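Probable aspartate aminotransferase 2 (Methanococcus jannaschii, PDB 2Z61) catalyses the pyridoxal phosphate-dependent transfer of an amino group from alanine to 4-(hydroxymethyl)-2-furancarboxaldehyde phosphate, a step of methanofuran biosynthesis. Local coordinates at residues K328-T333 with L361-E366; I118-Y123 with G339-N344; R66-L71 with A262-F267; W229-V234 with T257-A262; L34-P39 with Y350-E355. All coordinates share one frame; numbering follows the deposited sequence.

Interaction 1: K328-T333 with L361-E366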
# COMPACT_ATOMS: atom_id res chain seq x y z
N LYS A 328 -6.87 -27.22 -26.00
CA LYS A 328 -7.84 -27.65 -25.00
C LYS A 328 -8.44 -26.56 -24.12
O LYS A 328 -9.28 -26.85 -23.26
CB LYS A 328 -7.23 -28.74 -24.12
CG LYS A 328 -7.30 -30.13 -24.74
CD LYS A 328 -6.52 -30.21 -26.05
CE LYS A 328 -6.93 -31.45 -26.84
NZ LYS A 328 -7.03 -32.66 -25.98
N PHE A 329 -8.02 -25.32 -24.32
CA PHE A 329 -8.55 -24.20 -23.54
C PHE A 329 -8.28 -24.36 -22.04
O PHE A 329 -9.14 -24.07 -21.21
CB PHE A 329 -10.06 -24.08 -23.78
CG PHE A 329 -10.45 -24.21 -25.23
CD1 PHE A 329 -11.48 -25.07 -25.61
CD2 PHE A 329 -9.79 -23.48 -26.21
CE1 PHE A 329 -11.83 -25.21 -26.95
CE2 PHE A 329 -10.13 -23.61 -27.56
CZ PHE A 329 -11.15 -24.48 -27.93
N VAL A 330 -7.07 -24.82 -21.71
CA VAL A 330 -6.67 -25.00 -20.32
C VAL A 330 -5.48 -24.10 -20.00
O VAL A 330 -4.40 -24.24 -20.57
CB VAL A 330 -6.29 -26.47 -20.05
CG1 VAL A 330 -5.76 -26.63 -18.63
CG2 VAL A 330 -7.50 -27.36 -20.26
N ALA A 331 -5.71 -23.16 -19.09
CA ALA A 331 -4.70 -22.19 -18.69
C ALA A 331 -3.78 -22.67 -17.56
O ALA A 331 -4.23 -22.94 -16.44
CB ALA A 331 -5.38 -20.88 -18.28
N LEU A 332 -2.50 -22.78 -17.87
CA LEU A 332 -1.48 -23.21 -16.92
C LEU A 332 -0.38 -22.16 -16.90
O LEU A 332 -0.24 -21.39 -17.84
CB LEU A 332 -0.86 -24.56 -17.34
CG LEU A 332 -1.69 -25.83 -17.19
CD1 LEU A 332 -0.82 -27.03 -17.53
CD2 LEU A 332 -2.20 -25.95 -15.77
N THR A 333 0.40 -22.14 -15.82
CA THR A 333 1.48 -21.18 -15.68
C THR A 333 2.84 -21.80 -15.97
O THR A 333 3.22 -22.78 -15.34
CB THR A 333 1.52 -20.62 -14.25
OG1 THR A 333 0.22 -20.09 -13.91
CG2 THR A 333 2.58 -19.52 -14.13
N LEU A 361 -8.06 -31.56 -15.93
CA LEU A 361 -7.08 -32.63 -15.94
C LEU A 361 -7.39 -33.64 -17.05
O LEU A 361 -6.48 -34.12 -17.73
CB LEU A 361 -7.04 -33.33 -14.57
CG LEU A 361 -6.39 -32.53 -13.43
CD1 LEU A 361 -6.53 -33.29 -12.12
CD2 LEU A 361 -4.92 -32.30 -13.75
N GLU A 362 -8.67 -33.96 -17.22
CA GLU A 362 -9.07 -34.89 -18.26
C GLU A 362 -8.63 -34.40 -19.64
O GLU A 362 -8.12 -35.18 -20.44
CB GLU A 362 -10.59 -35.09 -18.23
CG GLU A 362 -11.07 -36.07 -17.17
CD GLU A 362 -10.68 -37.51 -17.48
OE1 GLU A 362 -9.47 -37.81 -17.58
OE2 GLU A 362 -11.60 -38.35 -17.62
N ARG A 363 -8.83 -33.11 -19.90
CA ARG A 363 -8.43 -32.54 -21.18
C ARG A 363 -6.94 -32.73 -21.40
O ARG A 363 -6.50 -33.12 -22.49
CB ARG A 363 -8.76 -31.05 -21.23
CG ARG A 363 -10.24 -30.72 -21.23
CD ARG A 363 -10.46 -29.23 -21.42
NE ARG A 363 -11.87 -28.86 -21.32
CZ ARG A 363 -12.33 -27.62 -21.45
NH1 ARG A 363 -11.49 -26.62 -21.67
NH2 ARG A 363 -13.63 -27.38 -21.35
N ILE A 364 -6.15 -32.47 -20.36
CA ILE A 364 -4.70 -32.62 -20.45
C ILE A 364 -4.35 -34.08 -20.77
O ILE A 364 -3.39 -34.34 -21.50
CB ILE A 364 -4.01 -32.20 -19.13
CG1 ILE A 364 -4.31 -30.73 -18.84
CG2 ILE A 364 -2.51 -32.43 -19.23
CD1 ILE A 364 -3.78 -30.23 -17.51
N LYS A 365 -5.11 -35.01 -20.22
CA LYS A 365 -4.87 -36.42 -20.48
C LYS A 365 -5.15 -36.71 -21.95
O LYS A 365 -4.49 -37.54 -22.57
CB LYS A 365 -5.77 -37.30 -19.61
CG LYS A 365 -5.56 -38.80 -19.81
CD LYS A 365 -6.46 -39.62 -18.90
CE LYS A 365 -6.20 -41.12 -19.07
NZ LYS A 365 -7.08 -41.94 -18.20
N GLU A 366 -6.14 -36.01 -22.50
CA GLU A 366 -6.51 -36.18 -23.90
C GLU A 366 -5.49 -35.48 -24.80
O GLU A 366 -5.43 -35.73 -26.00
CB GLU A 366 -7.90 -35.61 -24.16
CG GLU A 366 -9.00 -36.23 -23.31
CD GLU A 366 -10.39 -35.78 -23.73
OE1 GLU A 366 -10.62 -34.55 -23.78
OE2 GLU A 366 -11.24 -36.65 -23.99

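Interaction 2: I118-Y123 with G339-N344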
# COMPACT_ATOMS: atom_id res chain seq x y z
N ILE A 118 17.46 -16.35 -2.34
CA ILE A 118 16.07 -16.73 -2.59
C ILE A 118 16.09 -18.10 -3.24
O ILE A 118 17.04 -18.44 -3.96
CB ILE A 118 15.36 -15.73 -3.52
CG1 ILE A 118 16.24 -15.41 -4.73
CG2 ILE A 118 15.02 -14.46 -2.75
CD1 ILE A 118 15.66 -14.37 -5.68
N GLN A 119 15.06 -18.90 -3.00
CA GLN A 119 15.01 -20.24 -3.58
C GLN A 119 14.73 -20.23 -5.09
O GLN A 119 14.07 -19.32 -5.60
CB GLN A 119 13.95 -21.07 -2.86
CG GLN A 119 13.76 -22.48 -3.40
CD GLN A 119 12.93 -23.33 -2.46
OE1 GLN A 119 12.05 -22.82 -1.76
NE2 GLN A 119 13.18 -24.64 -2.45
N ASN A 120 15.26 -21.23 -5.78
CA ASN A 120 15.07 -21.41 -7.22
C ASN A 120 14.30 -22.73 -7.34
O ASN A 120 14.89 -23.79 -7.15
CB ASN A 120 16.42 -21.55 -7.93
CG ASN A 120 16.31 -21.42 -9.45
OD1 ASN A 120 15.26 -21.66 -10.05
ND2 ASN A 120 17.42 -21.06 -10.08
N PRO A 121 13.00 -22.69 -7.69
CA PRO A 121 12.11 -21.57 -8.00
C PRO A 121 11.49 -20.90 -6.77
O PRO A 121 11.51 -21.47 -5.68
CB PRO A 121 11.05 -22.22 -8.87
CG PRO A 121 10.86 -23.52 -8.15
CD PRO A 121 12.29 -23.97 -7.86
N CYS A 122 10.92 -19.71 -6.97
CA CYS A 122 10.28 -18.96 -5.89
C CYS A 122 9.27 -17.94 -6.43
O CYS A 122 9.03 -17.87 -7.63
CB CYS A 122 11.33 -18.24 -5.04
SG CYS A 122 11.86 -16.64 -5.71
N TYR A 123 8.70 -17.15 -5.52
CA TYR A 123 7.73 -16.11 -5.86
C TYR A 123 8.43 -15.06 -6.74
O TYR A 123 9.40 -14.44 -6.31
CB TYR A 123 7.21 -15.45 -4.58
CG TYR A 123 6.06 -14.50 -4.78
CD1 TYR A 123 6.07 -13.22 -4.21
CD2 TYR A 123 4.93 -14.88 -5.51
CE1 TYR A 123 4.99 -12.36 -4.36
CE2 TYR A 123 3.85 -14.03 -5.66
CZ TYR A 123 3.88 -12.77 -5.09
OH TYR A 123 2.81 -11.93 -5.24
N GLY A 339 11.84 -19.11 -12.01
CA GLY A 339 13.27 -19.34 -11.89
C GLY A 339 13.82 -20.16 -13.05
O GLY A 339 13.06 -20.82 -13.76
N SER A 340 15.14 -20.13 -13.23
CA SER A 340 15.77 -20.87 -14.32
C SER A 340 15.56 -22.38 -14.17
O SER A 340 15.42 -23.10 -15.16
CB SER A 340 17.27 -20.57 -14.37
OG SER A 340 17.90 -20.94 -13.16
N LYS A 341 15.53 -22.85 -12.93
CA LYS A 341 15.35 -24.27 -12.65
C LYS A 341 14.01 -24.80 -13.14
O LYS A 341 13.81 -26.01 -13.22
CB LYS A 341 15.45 -24.52 -11.14
CG LYS A 341 16.70 -25.27 -10.70
CD LYS A 341 17.96 -24.44 -10.93
CE LYS A 341 19.22 -25.28 -10.74
NZ LYS A 341 19.21 -26.02 -9.44
N GLY A 342 13.09 -23.90 -13.48
CA GLY A 342 11.78 -24.34 -13.91
C GLY A 342 11.45 -24.29 -15.39
O GLY A 342 10.31 -24.02 -15.76
N LYS A 343 12.44 -24.56 -16.25
CA LYS A 343 12.18 -24.53 -17.68
C LYS A 343 11.23 -25.68 -18.06
O LYS A 343 10.27 -25.47 -18.79
CB LYS A 343 13.48 -24.68 -18.48
CG LYS A 343 13.24 -24.76 -19.98
CD LYS A 343 14.52 -24.85 -20.77
CE LYS A 343 14.23 -24.80 -22.26
NZ LYS A 343 15.47 -24.82 -23.08
N ASN A 344 11.52 -26.87 -17.50
CA ASN A 344 10.81 -28.13 -17.71
C ASN A 344 9.62 -28.32 -16.77
O ASN A 344 8.98 -29.37 -16.78
CB ASN A 344 11.82 -29.28 -17.62
CG ASN A 344 12.85 -29.22 -18.74
OD1 ASN A 344 12.49 -29.29 -19.92
ND2 ASN A 344 14.12 -29.08 -18.38

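Interaction 3: R66-L71 with A262-F267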
# COMPACT_ATOMS: atom_id res chain seq x y z
N ARG A 66 0.26 1.47 13.55
CA ARG A 66 0.71 0.12 13.91
C ARG A 66 -0.45 -0.83 13.68
O ARG A 66 -0.26 -2.04 13.53
CB ARG A 66 1.11 0.05 15.38
CG ARG A 66 2.08 1.13 15.84
CD ARG A 66 2.20 1.13 17.36
NE ARG A 66 3.34 0.35 17.84
CZ ARG A 66 4.59 0.80 17.86
NH1 ARG A 66 4.88 2.02 17.45
NH2 ARG A 66 5.57 0.01 18.29
N GLY A 67 -1.66 -0.28 13.66
CA GLY A 67 -2.85 -1.10 13.49
C GLY A 67 -3.57 -1.14 14.83
O GLY A 67 -2.91 -1.11 15.87
N ILE A 68 -4.89 -1.20 14.82
CA ILE A 68 -5.62 -1.22 16.08
C ILE A 68 -5.06 -2.24 17.06
O ILE A 68 -4.72 -3.37 16.70
CB ILE A 68 -7.13 -1.44 15.87
CG1 ILE A 68 -7.42 -2.79 15.24
CG2 ILE A 68 -7.68 -0.33 14.98
CD1 ILE A 68 -8.91 -3.01 14.98
N LEU A 69 -4.96 -1.81 18.31
CA LEU A 69 -4.42 -2.62 19.39
C LEU A 69 -5.16 -3.94 19.58
O LEU A 69 -4.54 -4.98 19.79
CB LEU A 69 -4.42 -1.80 20.70
CG LEU A 69 -3.65 -2.30 21.92
CD1 LEU A 69 -4.31 -3.54 22.46
CD2 LEU A 69 -2.18 -2.57 21.55
N GLU A 70 -6.48 -3.91 19.48
CA GLU A 70 -7.27 -5.12 19.65
C GLU A 70 -6.84 -6.22 18.68
O GLU A 70 -6.78 -7.39 19.06
CB GLU A 70 -8.76 -4.85 19.46
CG GLU A 70 -9.34 -3.80 20.40
CD GLU A 70 -8.69 -2.43 20.23
OE1 GLU A 70 -8.69 -1.90 19.10
OE2 GLU A 70 -8.19 -1.88 21.24
N LEU A 71 -6.56 -5.85 17.43
CA LEU A 71 -6.16 -6.83 16.43
C LEU A 71 -4.80 -7.42 16.79
O LEU A 71 -4.62 -8.63 16.84
CB LEU A 71 -6.07 -6.19 15.04
CG LEU A 71 -6.51 -7.01 13.83
CD1 LEU A 71 -5.72 -6.55 12.61
CD2 LEU A 71 -6.31 -8.50 14.05
N ALA A 262 -12.96 -5.96 10.79
CA ALA A 262 -13.55 -7.20 10.31
C ALA A 262 -12.68 -8.42 10.65
O ALA A 262 -13.19 -9.49 10.99
CB ALA A 262 -13.77 -7.12 8.80
N ALA A 263 -11.37 -8.24 10.57
CA ALA A 263 -10.43 -9.33 10.84
C ALA A 263 -10.51 -9.88 12.26
O ALA A 263 -10.14 -11.03 12.51
CB ALA A 263 -9.00 -8.86 10.54
N LEU A 264 -10.99 -9.06 13.20
CA LEU A 264 -11.12 -9.50 14.59
C LEU A 264 -11.96 -10.78 14.65
O LEU A 264 -11.72 -11.65 15.48
CB LEU A 264 -11.76 -8.42 15.45
CG LEU A 264 -10.97 -7.12 15.65
CD1 LEU A 264 -11.85 -6.08 16.33
CD2 LEU A 264 -9.73 -7.40 16.47
N LYS A 265 -12.94 -10.89 13.75
CA LYS A 265 -13.80 -12.06 13.72
C LYS A 265 -13.15 -13.31 13.11
O LYS A 265 -13.75 -14.39 13.09
CB LYS A 265 -15.10 -11.73 12.98
CG LYS A 265 -16.02 -10.79 13.76
CD LYS A 265 -16.44 -11.44 15.08
CE LYS A 265 -17.16 -10.45 15.98
NZ LYS A 265 -16.25 -9.40 16.52
N ALA A 266 -11.92 -13.18 12.62
CA ALA A 266 -11.24 -14.31 12.02
C ALA A 266 -10.85 -15.35 13.07
O ALA A 266 -10.62 -16.51 12.75
CB ALA A 266 -10.00 -13.84 11.28
N PHE A 267 -10.79 -14.93 14.33
CA PHE A 267 -10.41 -15.83 15.42
C PHE A 267 -11.60 -16.36 16.19
O PHE A 267 -11.47 -16.78 17.33
CB PHE A 267 -9.46 -15.11 16.37
CG PHE A 267 -8.32 -14.41 15.69
CD1 PHE A 267 -8.39 -13.04 15.42
CD2 PHE A 267 -7.20 -15.12 15.27
CE1 PHE A 267 -7.35 -12.39 14.75
CE2 PHE A 267 -6.15 -14.48 14.61
CZ PHE A 267 -6.23 -13.11 14.34

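Interaction 4: W229-V234 with T257-A262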
# COMPACT_ATOMS: atom_id res chain seq x y z
N TRP A 229 -9.33 -7.48 0.65
CA TRP A 229 -9.41 -6.63 1.83
C TRP A 229 -8.07 -5.95 2.15
O TRP A 229 -8.00 -5.05 2.99
CB TRP A 229 -9.88 -7.43 3.05
CG TRP A 229 -11.25 -8.06 2.91
CD1 TRP A 229 -11.63 -9.03 2.02
CD2 TRP A 229 -12.39 -7.85 3.77
NE1 TRP A 229 -12.92 -9.45 2.28
CE2 TRP A 229 -13.41 -8.74 3.35
CE3 TRP A 229 -12.64 -6.99 4.86
CZ2 TRP A 229 -14.66 -8.80 3.98
CZ3 TRP A 229 -13.90 -7.05 5.49
CH2 TRP A 229 -14.89 -7.96 5.04
N ARG A 230 -7.00 -6.41 1.49
CA ARG A 230 -5.66 -5.84 1.65
C ARG A 230 -5.24 -5.65 3.11
O ARG A 230 -5.19 -4.52 3.61
CB ARG A 230 -5.55 -4.49 0.93
CG ARG A 230 -6.06 -4.47 -0.51
CD ARG A 230 -5.07 -5.10 -1.44
NE ARG A 230 -5.02 -6.52 -1.21
CZ ARG A 230 -3.91 -7.24 -1.19
NH1 ARG A 230 -2.72 -6.68 -1.39
NH2 ARG A 230 -4.01 -8.53 -0.92
N ILE A 231 -4.89 -6.74 3.77
CA ILE A 231 -4.46 -6.64 5.15
C ILE A 231 -3.59 -7.83 5.56
O ILE A 231 -3.99 -8.99 5.47
CB ILE A 231 -5.68 -6.50 6.10
CG1 ILE A 231 -5.22 -6.64 7.55
CG2 ILE A 231 -6.78 -7.52 5.72
CD1 ILE A 231 -6.33 -6.34 8.56
N GLY A 232 -2.36 -7.51 5.97
CA GLY A 232 -1.41 -8.52 6.41
C GLY A 232 -0.71 -7.97 7.64
O GLY A 232 -1.17 -6.99 8.23
N TYR A 233 0.39 -8.59 8.05
CA TYR A 233 1.11 -8.09 9.21
C TYR A 233 2.56 -8.57 9.25
O TYR A 233 2.92 -9.56 8.63
CB TYR A 233 0.37 -8.49 10.49
CG TYR A 233 0.24 -9.98 10.71
CD1 TYR A 233 1.34 -10.74 11.09
CD2 TYR A 233 -0.99 -10.63 10.55
CE1 TYR A 233 1.23 -12.12 11.32
CE2 TYR A 233 -1.11 -12.01 10.78
CZ TYR A 233 0.01 -12.74 11.17
OH TYR A 233 -0.09 -14.09 11.44
N VAL A 234 3.38 -7.83 9.97
CA VAL A 234 4.79 -8.18 10.09
C VAL A 234 5.14 -8.28 11.57
O VAL A 234 4.67 -7.48 12.38
CB VAL A 234 5.68 -7.13 9.40
CG1 VAL A 234 7.14 -7.54 9.48
CG2 VAL A 234 5.26 -6.99 7.95
N THR A 257 -9.28 0.59 7.33
CA THR A 257 -10.03 0.54 8.57
C THR A 257 -11.08 -0.56 8.71
O THR A 257 -11.17 -1.22 9.75
CB THR A 257 -10.68 1.89 8.83
OG1 THR A 257 -9.66 2.90 8.78
CG2 THR A 257 -11.36 1.93 10.20
N ILE A 258 -11.88 -0.76 7.67
CA ILE A 258 -12.92 -1.78 7.70
C ILE A 258 -12.34 -3.18 7.84
O ILE A 258 -12.89 -4.01 8.56
CB ILE A 258 -13.79 -1.71 6.43
CG1 ILE A 258 -14.57 -0.39 6.42
CG2 ILE A 258 -14.77 -2.87 6.39
CD1 ILE A 258 -15.19 -0.07 5.08
N SER A 259 -11.24 -3.45 7.15
CA SER A 259 -10.64 -4.77 7.22
C SER A 259 -10.15 -5.08 8.63
O SER A 259 -10.41 -6.15 9.17
CB SER A 259 -9.47 -4.88 6.24
OG SER A 259 -9.90 -4.71 4.90
N GLN A 260 -9.43 -4.13 9.22
CA GLN A 260 -8.90 -4.31 10.57
C GLN A 260 -9.99 -4.79 11.53
O GLN A 260 -9.85 -5.82 12.18
CB GLN A 260 -8.26 -3.02 11.08
CG GLN A 260 -6.95 -2.65 10.37
CD GLN A 260 -6.20 -1.53 11.07
OE1 GLN A 260 -5.73 -1.70 12.19
NE2 GLN A 260 -6.09 -0.38 10.41
N TYR A 261 -11.09 -4.04 11.60
CA TYR A 261 -12.18 -4.42 12.49
C TYR A 261 -12.81 -5.74 12.09
O TYR A 261 -13.14 -6.55 12.95
CB TYR A 261 -13.25 -3.32 12.56
CG TYR A 261 -12.81 -2.16 13.41
CD1 TYR A 261 -12.33 -0.98 12.84
CD2 TYR A 261 -12.82 -2.26 14.80
CE1 TYR A 261 -11.86 0.07 13.63
CE2 TYR A 261 -12.34 -1.21 15.60
CZ TYR A 261 -11.87 -0.06 15.01
OH TYR A 261 -11.37 0.95 15.80
N ALA A 262 -12.96 -5.96 10.79
CA ALA A 262 -13.55 -7.20 10.31
C ALA A 262 -12.68 -8.42 10.65
O ALA A 262 -13.19 -9.49 10.99
CB ALA A 262 -13.77 -7.12 8.80

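Interaction 5: L34-P39 with Y350-E355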
# COMPACT_ATOMS: atom_id res chain seq x y z
N LEU A 34 -6.41 -22.83 -14.36
CA LEU A 34 -5.60 -23.54 -13.38
C LEU A 34 -4.34 -22.72 -13.14
O LEU A 34 -3.27 -23.27 -12.87
CB LEU A 34 -5.22 -24.92 -13.88
CG LEU A 34 -6.36 -25.89 -14.15
CD1 LEU A 34 -5.79 -27.27 -14.46
CD2 LEU A 34 -7.27 -25.96 -12.93
N GLU A 35 -4.48 -21.40 -13.25
CA GLU A 35 -3.37 -20.48 -13.07
C GLU A 35 -3.71 -19.41 -12.03
O GLU A 35 -2.96 -18.46 -11.83
CB GLU A 35 -3.03 -19.80 -14.40
CG GLU A 35 -3.89 -18.57 -14.74
CD GLU A 35 -5.35 -18.90 -15.04
OE1 GLU A 35 -5.84 -19.97 -14.62
OE2 GLU A 35 -6.02 -18.08 -15.70
N ILE A 36 -4.86 -19.58 -11.37
CA ILE A 36 -5.34 -18.63 -10.37
C ILE A 36 -4.48 -18.61 -9.11
O ILE A 36 -4.27 -19.64 -8.48
CB ILE A 36 -6.79 -18.95 -9.97
CG1 ILE A 36 -7.67 -18.97 -11.22
CG2 ILE A 36 -7.31 -17.92 -8.97
CD1 ILE A 36 -9.04 -19.60 -11.01
N GLY A 37 -4.01 -17.42 -8.74
CA GLY A 37 -3.16 -17.28 -7.56
C GLY A 37 -3.87 -16.91 -6.28
O GLY A 37 -3.22 -16.57 -5.29
N GLU A 38 -5.20 -16.95 -6.27
CA GLU A 38 -5.96 -16.63 -5.07
C GLU A 38 -7.06 -17.66 -4.86
O GLU A 38 -7.58 -18.23 -5.81
CB GLU A 38 -6.57 -15.22 -5.16
CG GLU A 38 -7.65 -15.03 -6.20
CD GLU A 38 -8.27 -13.64 -6.15
OE1 GLU A 38 -8.39 -13.00 -7.22
OE2 GLU A 38 -8.63 -13.18 -5.05
N PRO A 39 -7.43 -17.91 -3.59
CA PRO A 39 -8.49 -18.89 -3.31
C PRO A 39 -9.85 -18.50 -3.89
O PRO A 39 -10.23 -17.33 -3.89
CB PRO A 39 -8.49 -18.96 -1.78
CG PRO A 39 -8.03 -17.60 -1.38
CD PRO A 39 -6.91 -17.31 -2.35
N TYR A 350 -4.88 -25.50 -7.84
CA TYR A 350 -6.18 -26.13 -7.68
C TYR A 350 -7.13 -25.25 -6.88
O TYR A 350 -7.99 -25.73 -6.14
CB TYR A 350 -6.05 -27.52 -7.06
CG TYR A 350 -5.13 -27.64 -5.86
CD1 TYR A 350 -5.59 -27.41 -4.57
CD2 TYR A 350 -3.80 -28.05 -6.02
CE1 TYR A 350 -4.76 -27.60 -3.46
CE2 TYR A 350 -2.97 -28.24 -4.92
CZ TYR A 350 -3.45 -28.01 -3.65
OH TYR A 350 -2.63 -28.21 -2.57
N ALA A 351 -6.96 -23.94 -7.06
CA ALA A 351 -7.79 -22.95 -6.41
C ALA A 351 -8.98 -22.71 -7.34
O ALA A 351 -9.35 -21.57 -7.63
CB ALA A 351 -7.01 -21.65 -6.21
N ASN A 352 -9.56 -23.81 -7.82
CA ASN A 352 -10.70 -23.73 -8.70
C ASN A 352 -11.60 -24.87 -8.19
O ASN A 352 -11.11 -25.79 -7.53
CB ASN A 352 -10.23 -23.95 -10.16
CG ASN A 352 -11.24 -23.49 -11.18
OD1 ASN A 352 -12.45 -23.65 -10.98
ND2 ASN A 352 -10.77 -22.92 -12.29
N SER A 353 -12.90 -24.77 -8.45
CA SER A 353 -13.89 -25.79 -8.09
C SER A 353 -13.36 -27.19 -8.43
O SER A 353 -12.65 -27.36 -9.41
CB SER A 353 -15.21 -25.57 -8.95
OG SER A 353 -15.16 -25.96 -10.34
N TYR A 354 -13.77 -28.19 -7.67
CA TYR A 354 -13.35 -29.56 -7.97
C TYR A 354 -13.68 -30.02 -9.41
O TYR A 354 -12.83 -30.55 -10.12
CB TYR A 354 -14.03 -30.48 -6.97
CG TYR A 354 -13.53 -31.90 -6.98
CD1 TYR A 354 -12.34 -32.24 -6.34
CD2 TYR A 354 -14.24 -32.90 -7.65
CE1 TYR A 354 -11.86 -33.55 -6.37
CE2 TYR A 354 -13.77 -34.21 -7.69
CZ TYR A 354 -12.59 -34.53 -7.04
OH TYR A 354 -12.13 -35.82 -7.07
N GLU A 355 -14.94 -29.83 -9.80
CA GLU A 355 -15.40 -30.22 -11.13
C GLU A 355 -14.56 -29.60 -12.25
O GLU A 355 -14.11 -30.31 -13.15
CB GLU A 355 -16.87 -29.84 -11.31
CG GLU A 355 -17.15 -28.38 -11.06
CD GLU A 355 -18.63 -28.05 -11.15
OE1 GLU A 355 -19.22 -28.26 -12.23
OE2 GLU A 355 -19.19 -27.58 -10.14

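Interaction 1: K328-T333 with L361-E366
Arg363, on helix 354-368, reaches across to Lys328 at the end of helix 317-328 and to the turn that follows it. Its CB lies 3.9 Å from Lys328 CG, and the two side chains run past each other in opposite directions. The chain is then extended from CG to NE. CD lies 3.2 Å from Lys328 O and 3.7 Å from Val330 CG2. At the tip, NH1 donates a hydrogen bond of 2.7 Å to Lys328 O. The oxygen sits 30° out of the guanidinium plane, and the bond is bent, with an N-H...O angle of 133°. NH1 also comes to the edge of the Phe329 ring, near its plane. Outside the two segments, NH1 makes a weak bond to Lys30 O, and NH2 a long, weak ion pair with Glu359. Ile364 CD1 packs 4.3 Å from Val330 CG1 and 4.4 Å from Leu332 CD1. The cationic tip thus meets a carbonyl at a helix C-terminus, a place where the helix dipole would probably favour positive charge.

Interaction 2: I118-Y123 with G339-N344
Asn120 meets the turn 339-342 with both ends of its amide. CG is anti to the backbone N (chi1 -167°), which carries the amide across to the turn. OD1 accepts a bond from Lys341 N at 3.1 Å, with the donor tilted 29° from the carbonyl plane. ND2 donates to Ser340 OG, also at 3.1 Å and nearly straight (167°). Two bonds therefore fix the rotation of the amide. The packing is tight here. OD1 lies 3.1 Å from Lys341 CB and 3.6 Å from Gly339 CA, where a CB would clash with it. The buried Pro121 borders Gly339 on the same side. An alanine in place of Asn120 would probably leave Lys341 N and Ser340 OG without these partners and open a gap beside the turn. The outer side is looser. Ser340 is exposed, and the far end of Lys341 leads away to a salt bridge with Asp141. Asn120 directly follows strand 115-119 of the large sheet, beside strand 136-140, while the turn belongs to the loop between strands 333-334 and 346-349.

Interaction 3: R66-L71 with A262-F267
The Phe267 ring meets Leu71 at its edge: CE1 lies 4.1 Å from Leu71 CD2, which sits near the ring plane. The two side chains cross at about a right angle. Phe267 also touches Lys74 and Ile75, further along helix 69-82. The same Leu71 methyl reaches Ala263 CB at 4.4 Å. Leu264 carries the largest share of its segment's contact. Its CG is anti to the carbonyl carbon (chi1 -66°), and its CD2 lies against the backbone of the other segment, 3.6 Å from Leu71 CA. That methyl also touches Glu70 CB at 4.0 Å. The other branch, CD1, approaches Ile68 CD1 at 4.5 Å. The contact between the segments is apolar. Beside it, Ile68 N donates to Gln260 OE1. Ile68 is the N-cap residue of helix 69-82, and its backbone N is thus tied to helix 257-263. The arrangement packs the start of helix 69-82 against the end of helix 257-263, in the large domain of a fold type I aminotransferase.

Interaction 4: W229-V234 with T257-A262
Trp229 and Ser259 join the chain leading into strand 232-235 to helix 257-263, in the large, pyridoxal phosphate-binding domain of this fold type I aminotransferase. The polar part of the contact is one hydrogen bond between the segments. Ser259 OG donates to Trp229 O at 2.7 Å, with a C=O...donor angle of 122°. The serine OG is anti to its own carbonyl carbon (chi1 -62°), which turns it to the edge of the indole, near the ring plane. There it also lies 3.3 Å from Trp229 CB. Trp229 NE1 makes a weak hydrogen bond to Thr43 OG1.

The apolar part has two centres. In one, the six-membered side of the indole packs by CZ3 near Ile258 CG2, at 4.4 Å. In the other, Ile231 CG2 touches Ser259 CB at 3.8 Å, and its CD1 rests on the helix backbone at Gln260 CA. An alanine in place of Trp229 would probably open a gap beside Ala262 and Ile258 and leave Thr43 without its indole partner.

Between Trp229 and Ile231, Arg230 leads away from the helix. Its NH2 bonds OP2 of the pyridoxal phosphate carried by the modified lysine at position 222. Trp229 also packs on Thr60 of the second subunit. The indole meets Ala262 most closely: CZ3 lies 3.3 Å from Ala262 CB, approached obliquely.

Interaction 5: L34-P39 with Y350-E355
Ile36 and Ala351 pack together at an inverse gamma turn, just before the N-cap of helix 354-368. Ile36 belongs to the loop after strand 32-33. It has CG1 anti to its carbonyl carbon (chi1 -56°), and its CD1 ends 3.9 Å from Ala351 O. The same methyl lies 4.0 Å from Asn352 ND2, and the two side chains cross at about a right angle. That ND2 bonds His33 O, which ties the amide to the residue just before the loop segment. Ala351 is the centre of the gamma turn. Its CB points to the loop and rests 3.5 Å from Glu38 O and 4.3 Å from Pro39 CA. Beyond the turn, Ser353 is the N-cap of helix 354-368, with OG accepting from Asn356 N. Its own N makes a weak bond of 2.8 Å to Asn352 OD1. The Glu38 side chain starts out away from the turn. Glu38 OE2 bonds Thr227 and, at the subunit interface, His61 and Tyr62 of the second subunit.

The five contacts form two clusters and a third place that touches neither. Interactions 3 and 4 have centres 7 Å apart, share Ala262 and both use helix 257-263. Interactions 1 and 5 have centres 13 Å apart and both use helix 354-368; Ala331 and Leu34 join them through a probable backbone hydrogen bond. Interaction 2 comes within about 7 Å of interaction 1 and 8 Å of interaction 5, between nearest atoms. Like interaction 4, it reaches the seven-stranded sheet. Along the chain, interaction 5 encloses interactions 2, 3 and 4, and interaction 4 nests inside interaction 3. Interaction 1 crosses 5 and 2, and 2 crosses 3. The N-terminal residues 34-39 thus pack with the C-terminal part. Interactions 4 and 5 also touch the second subunit.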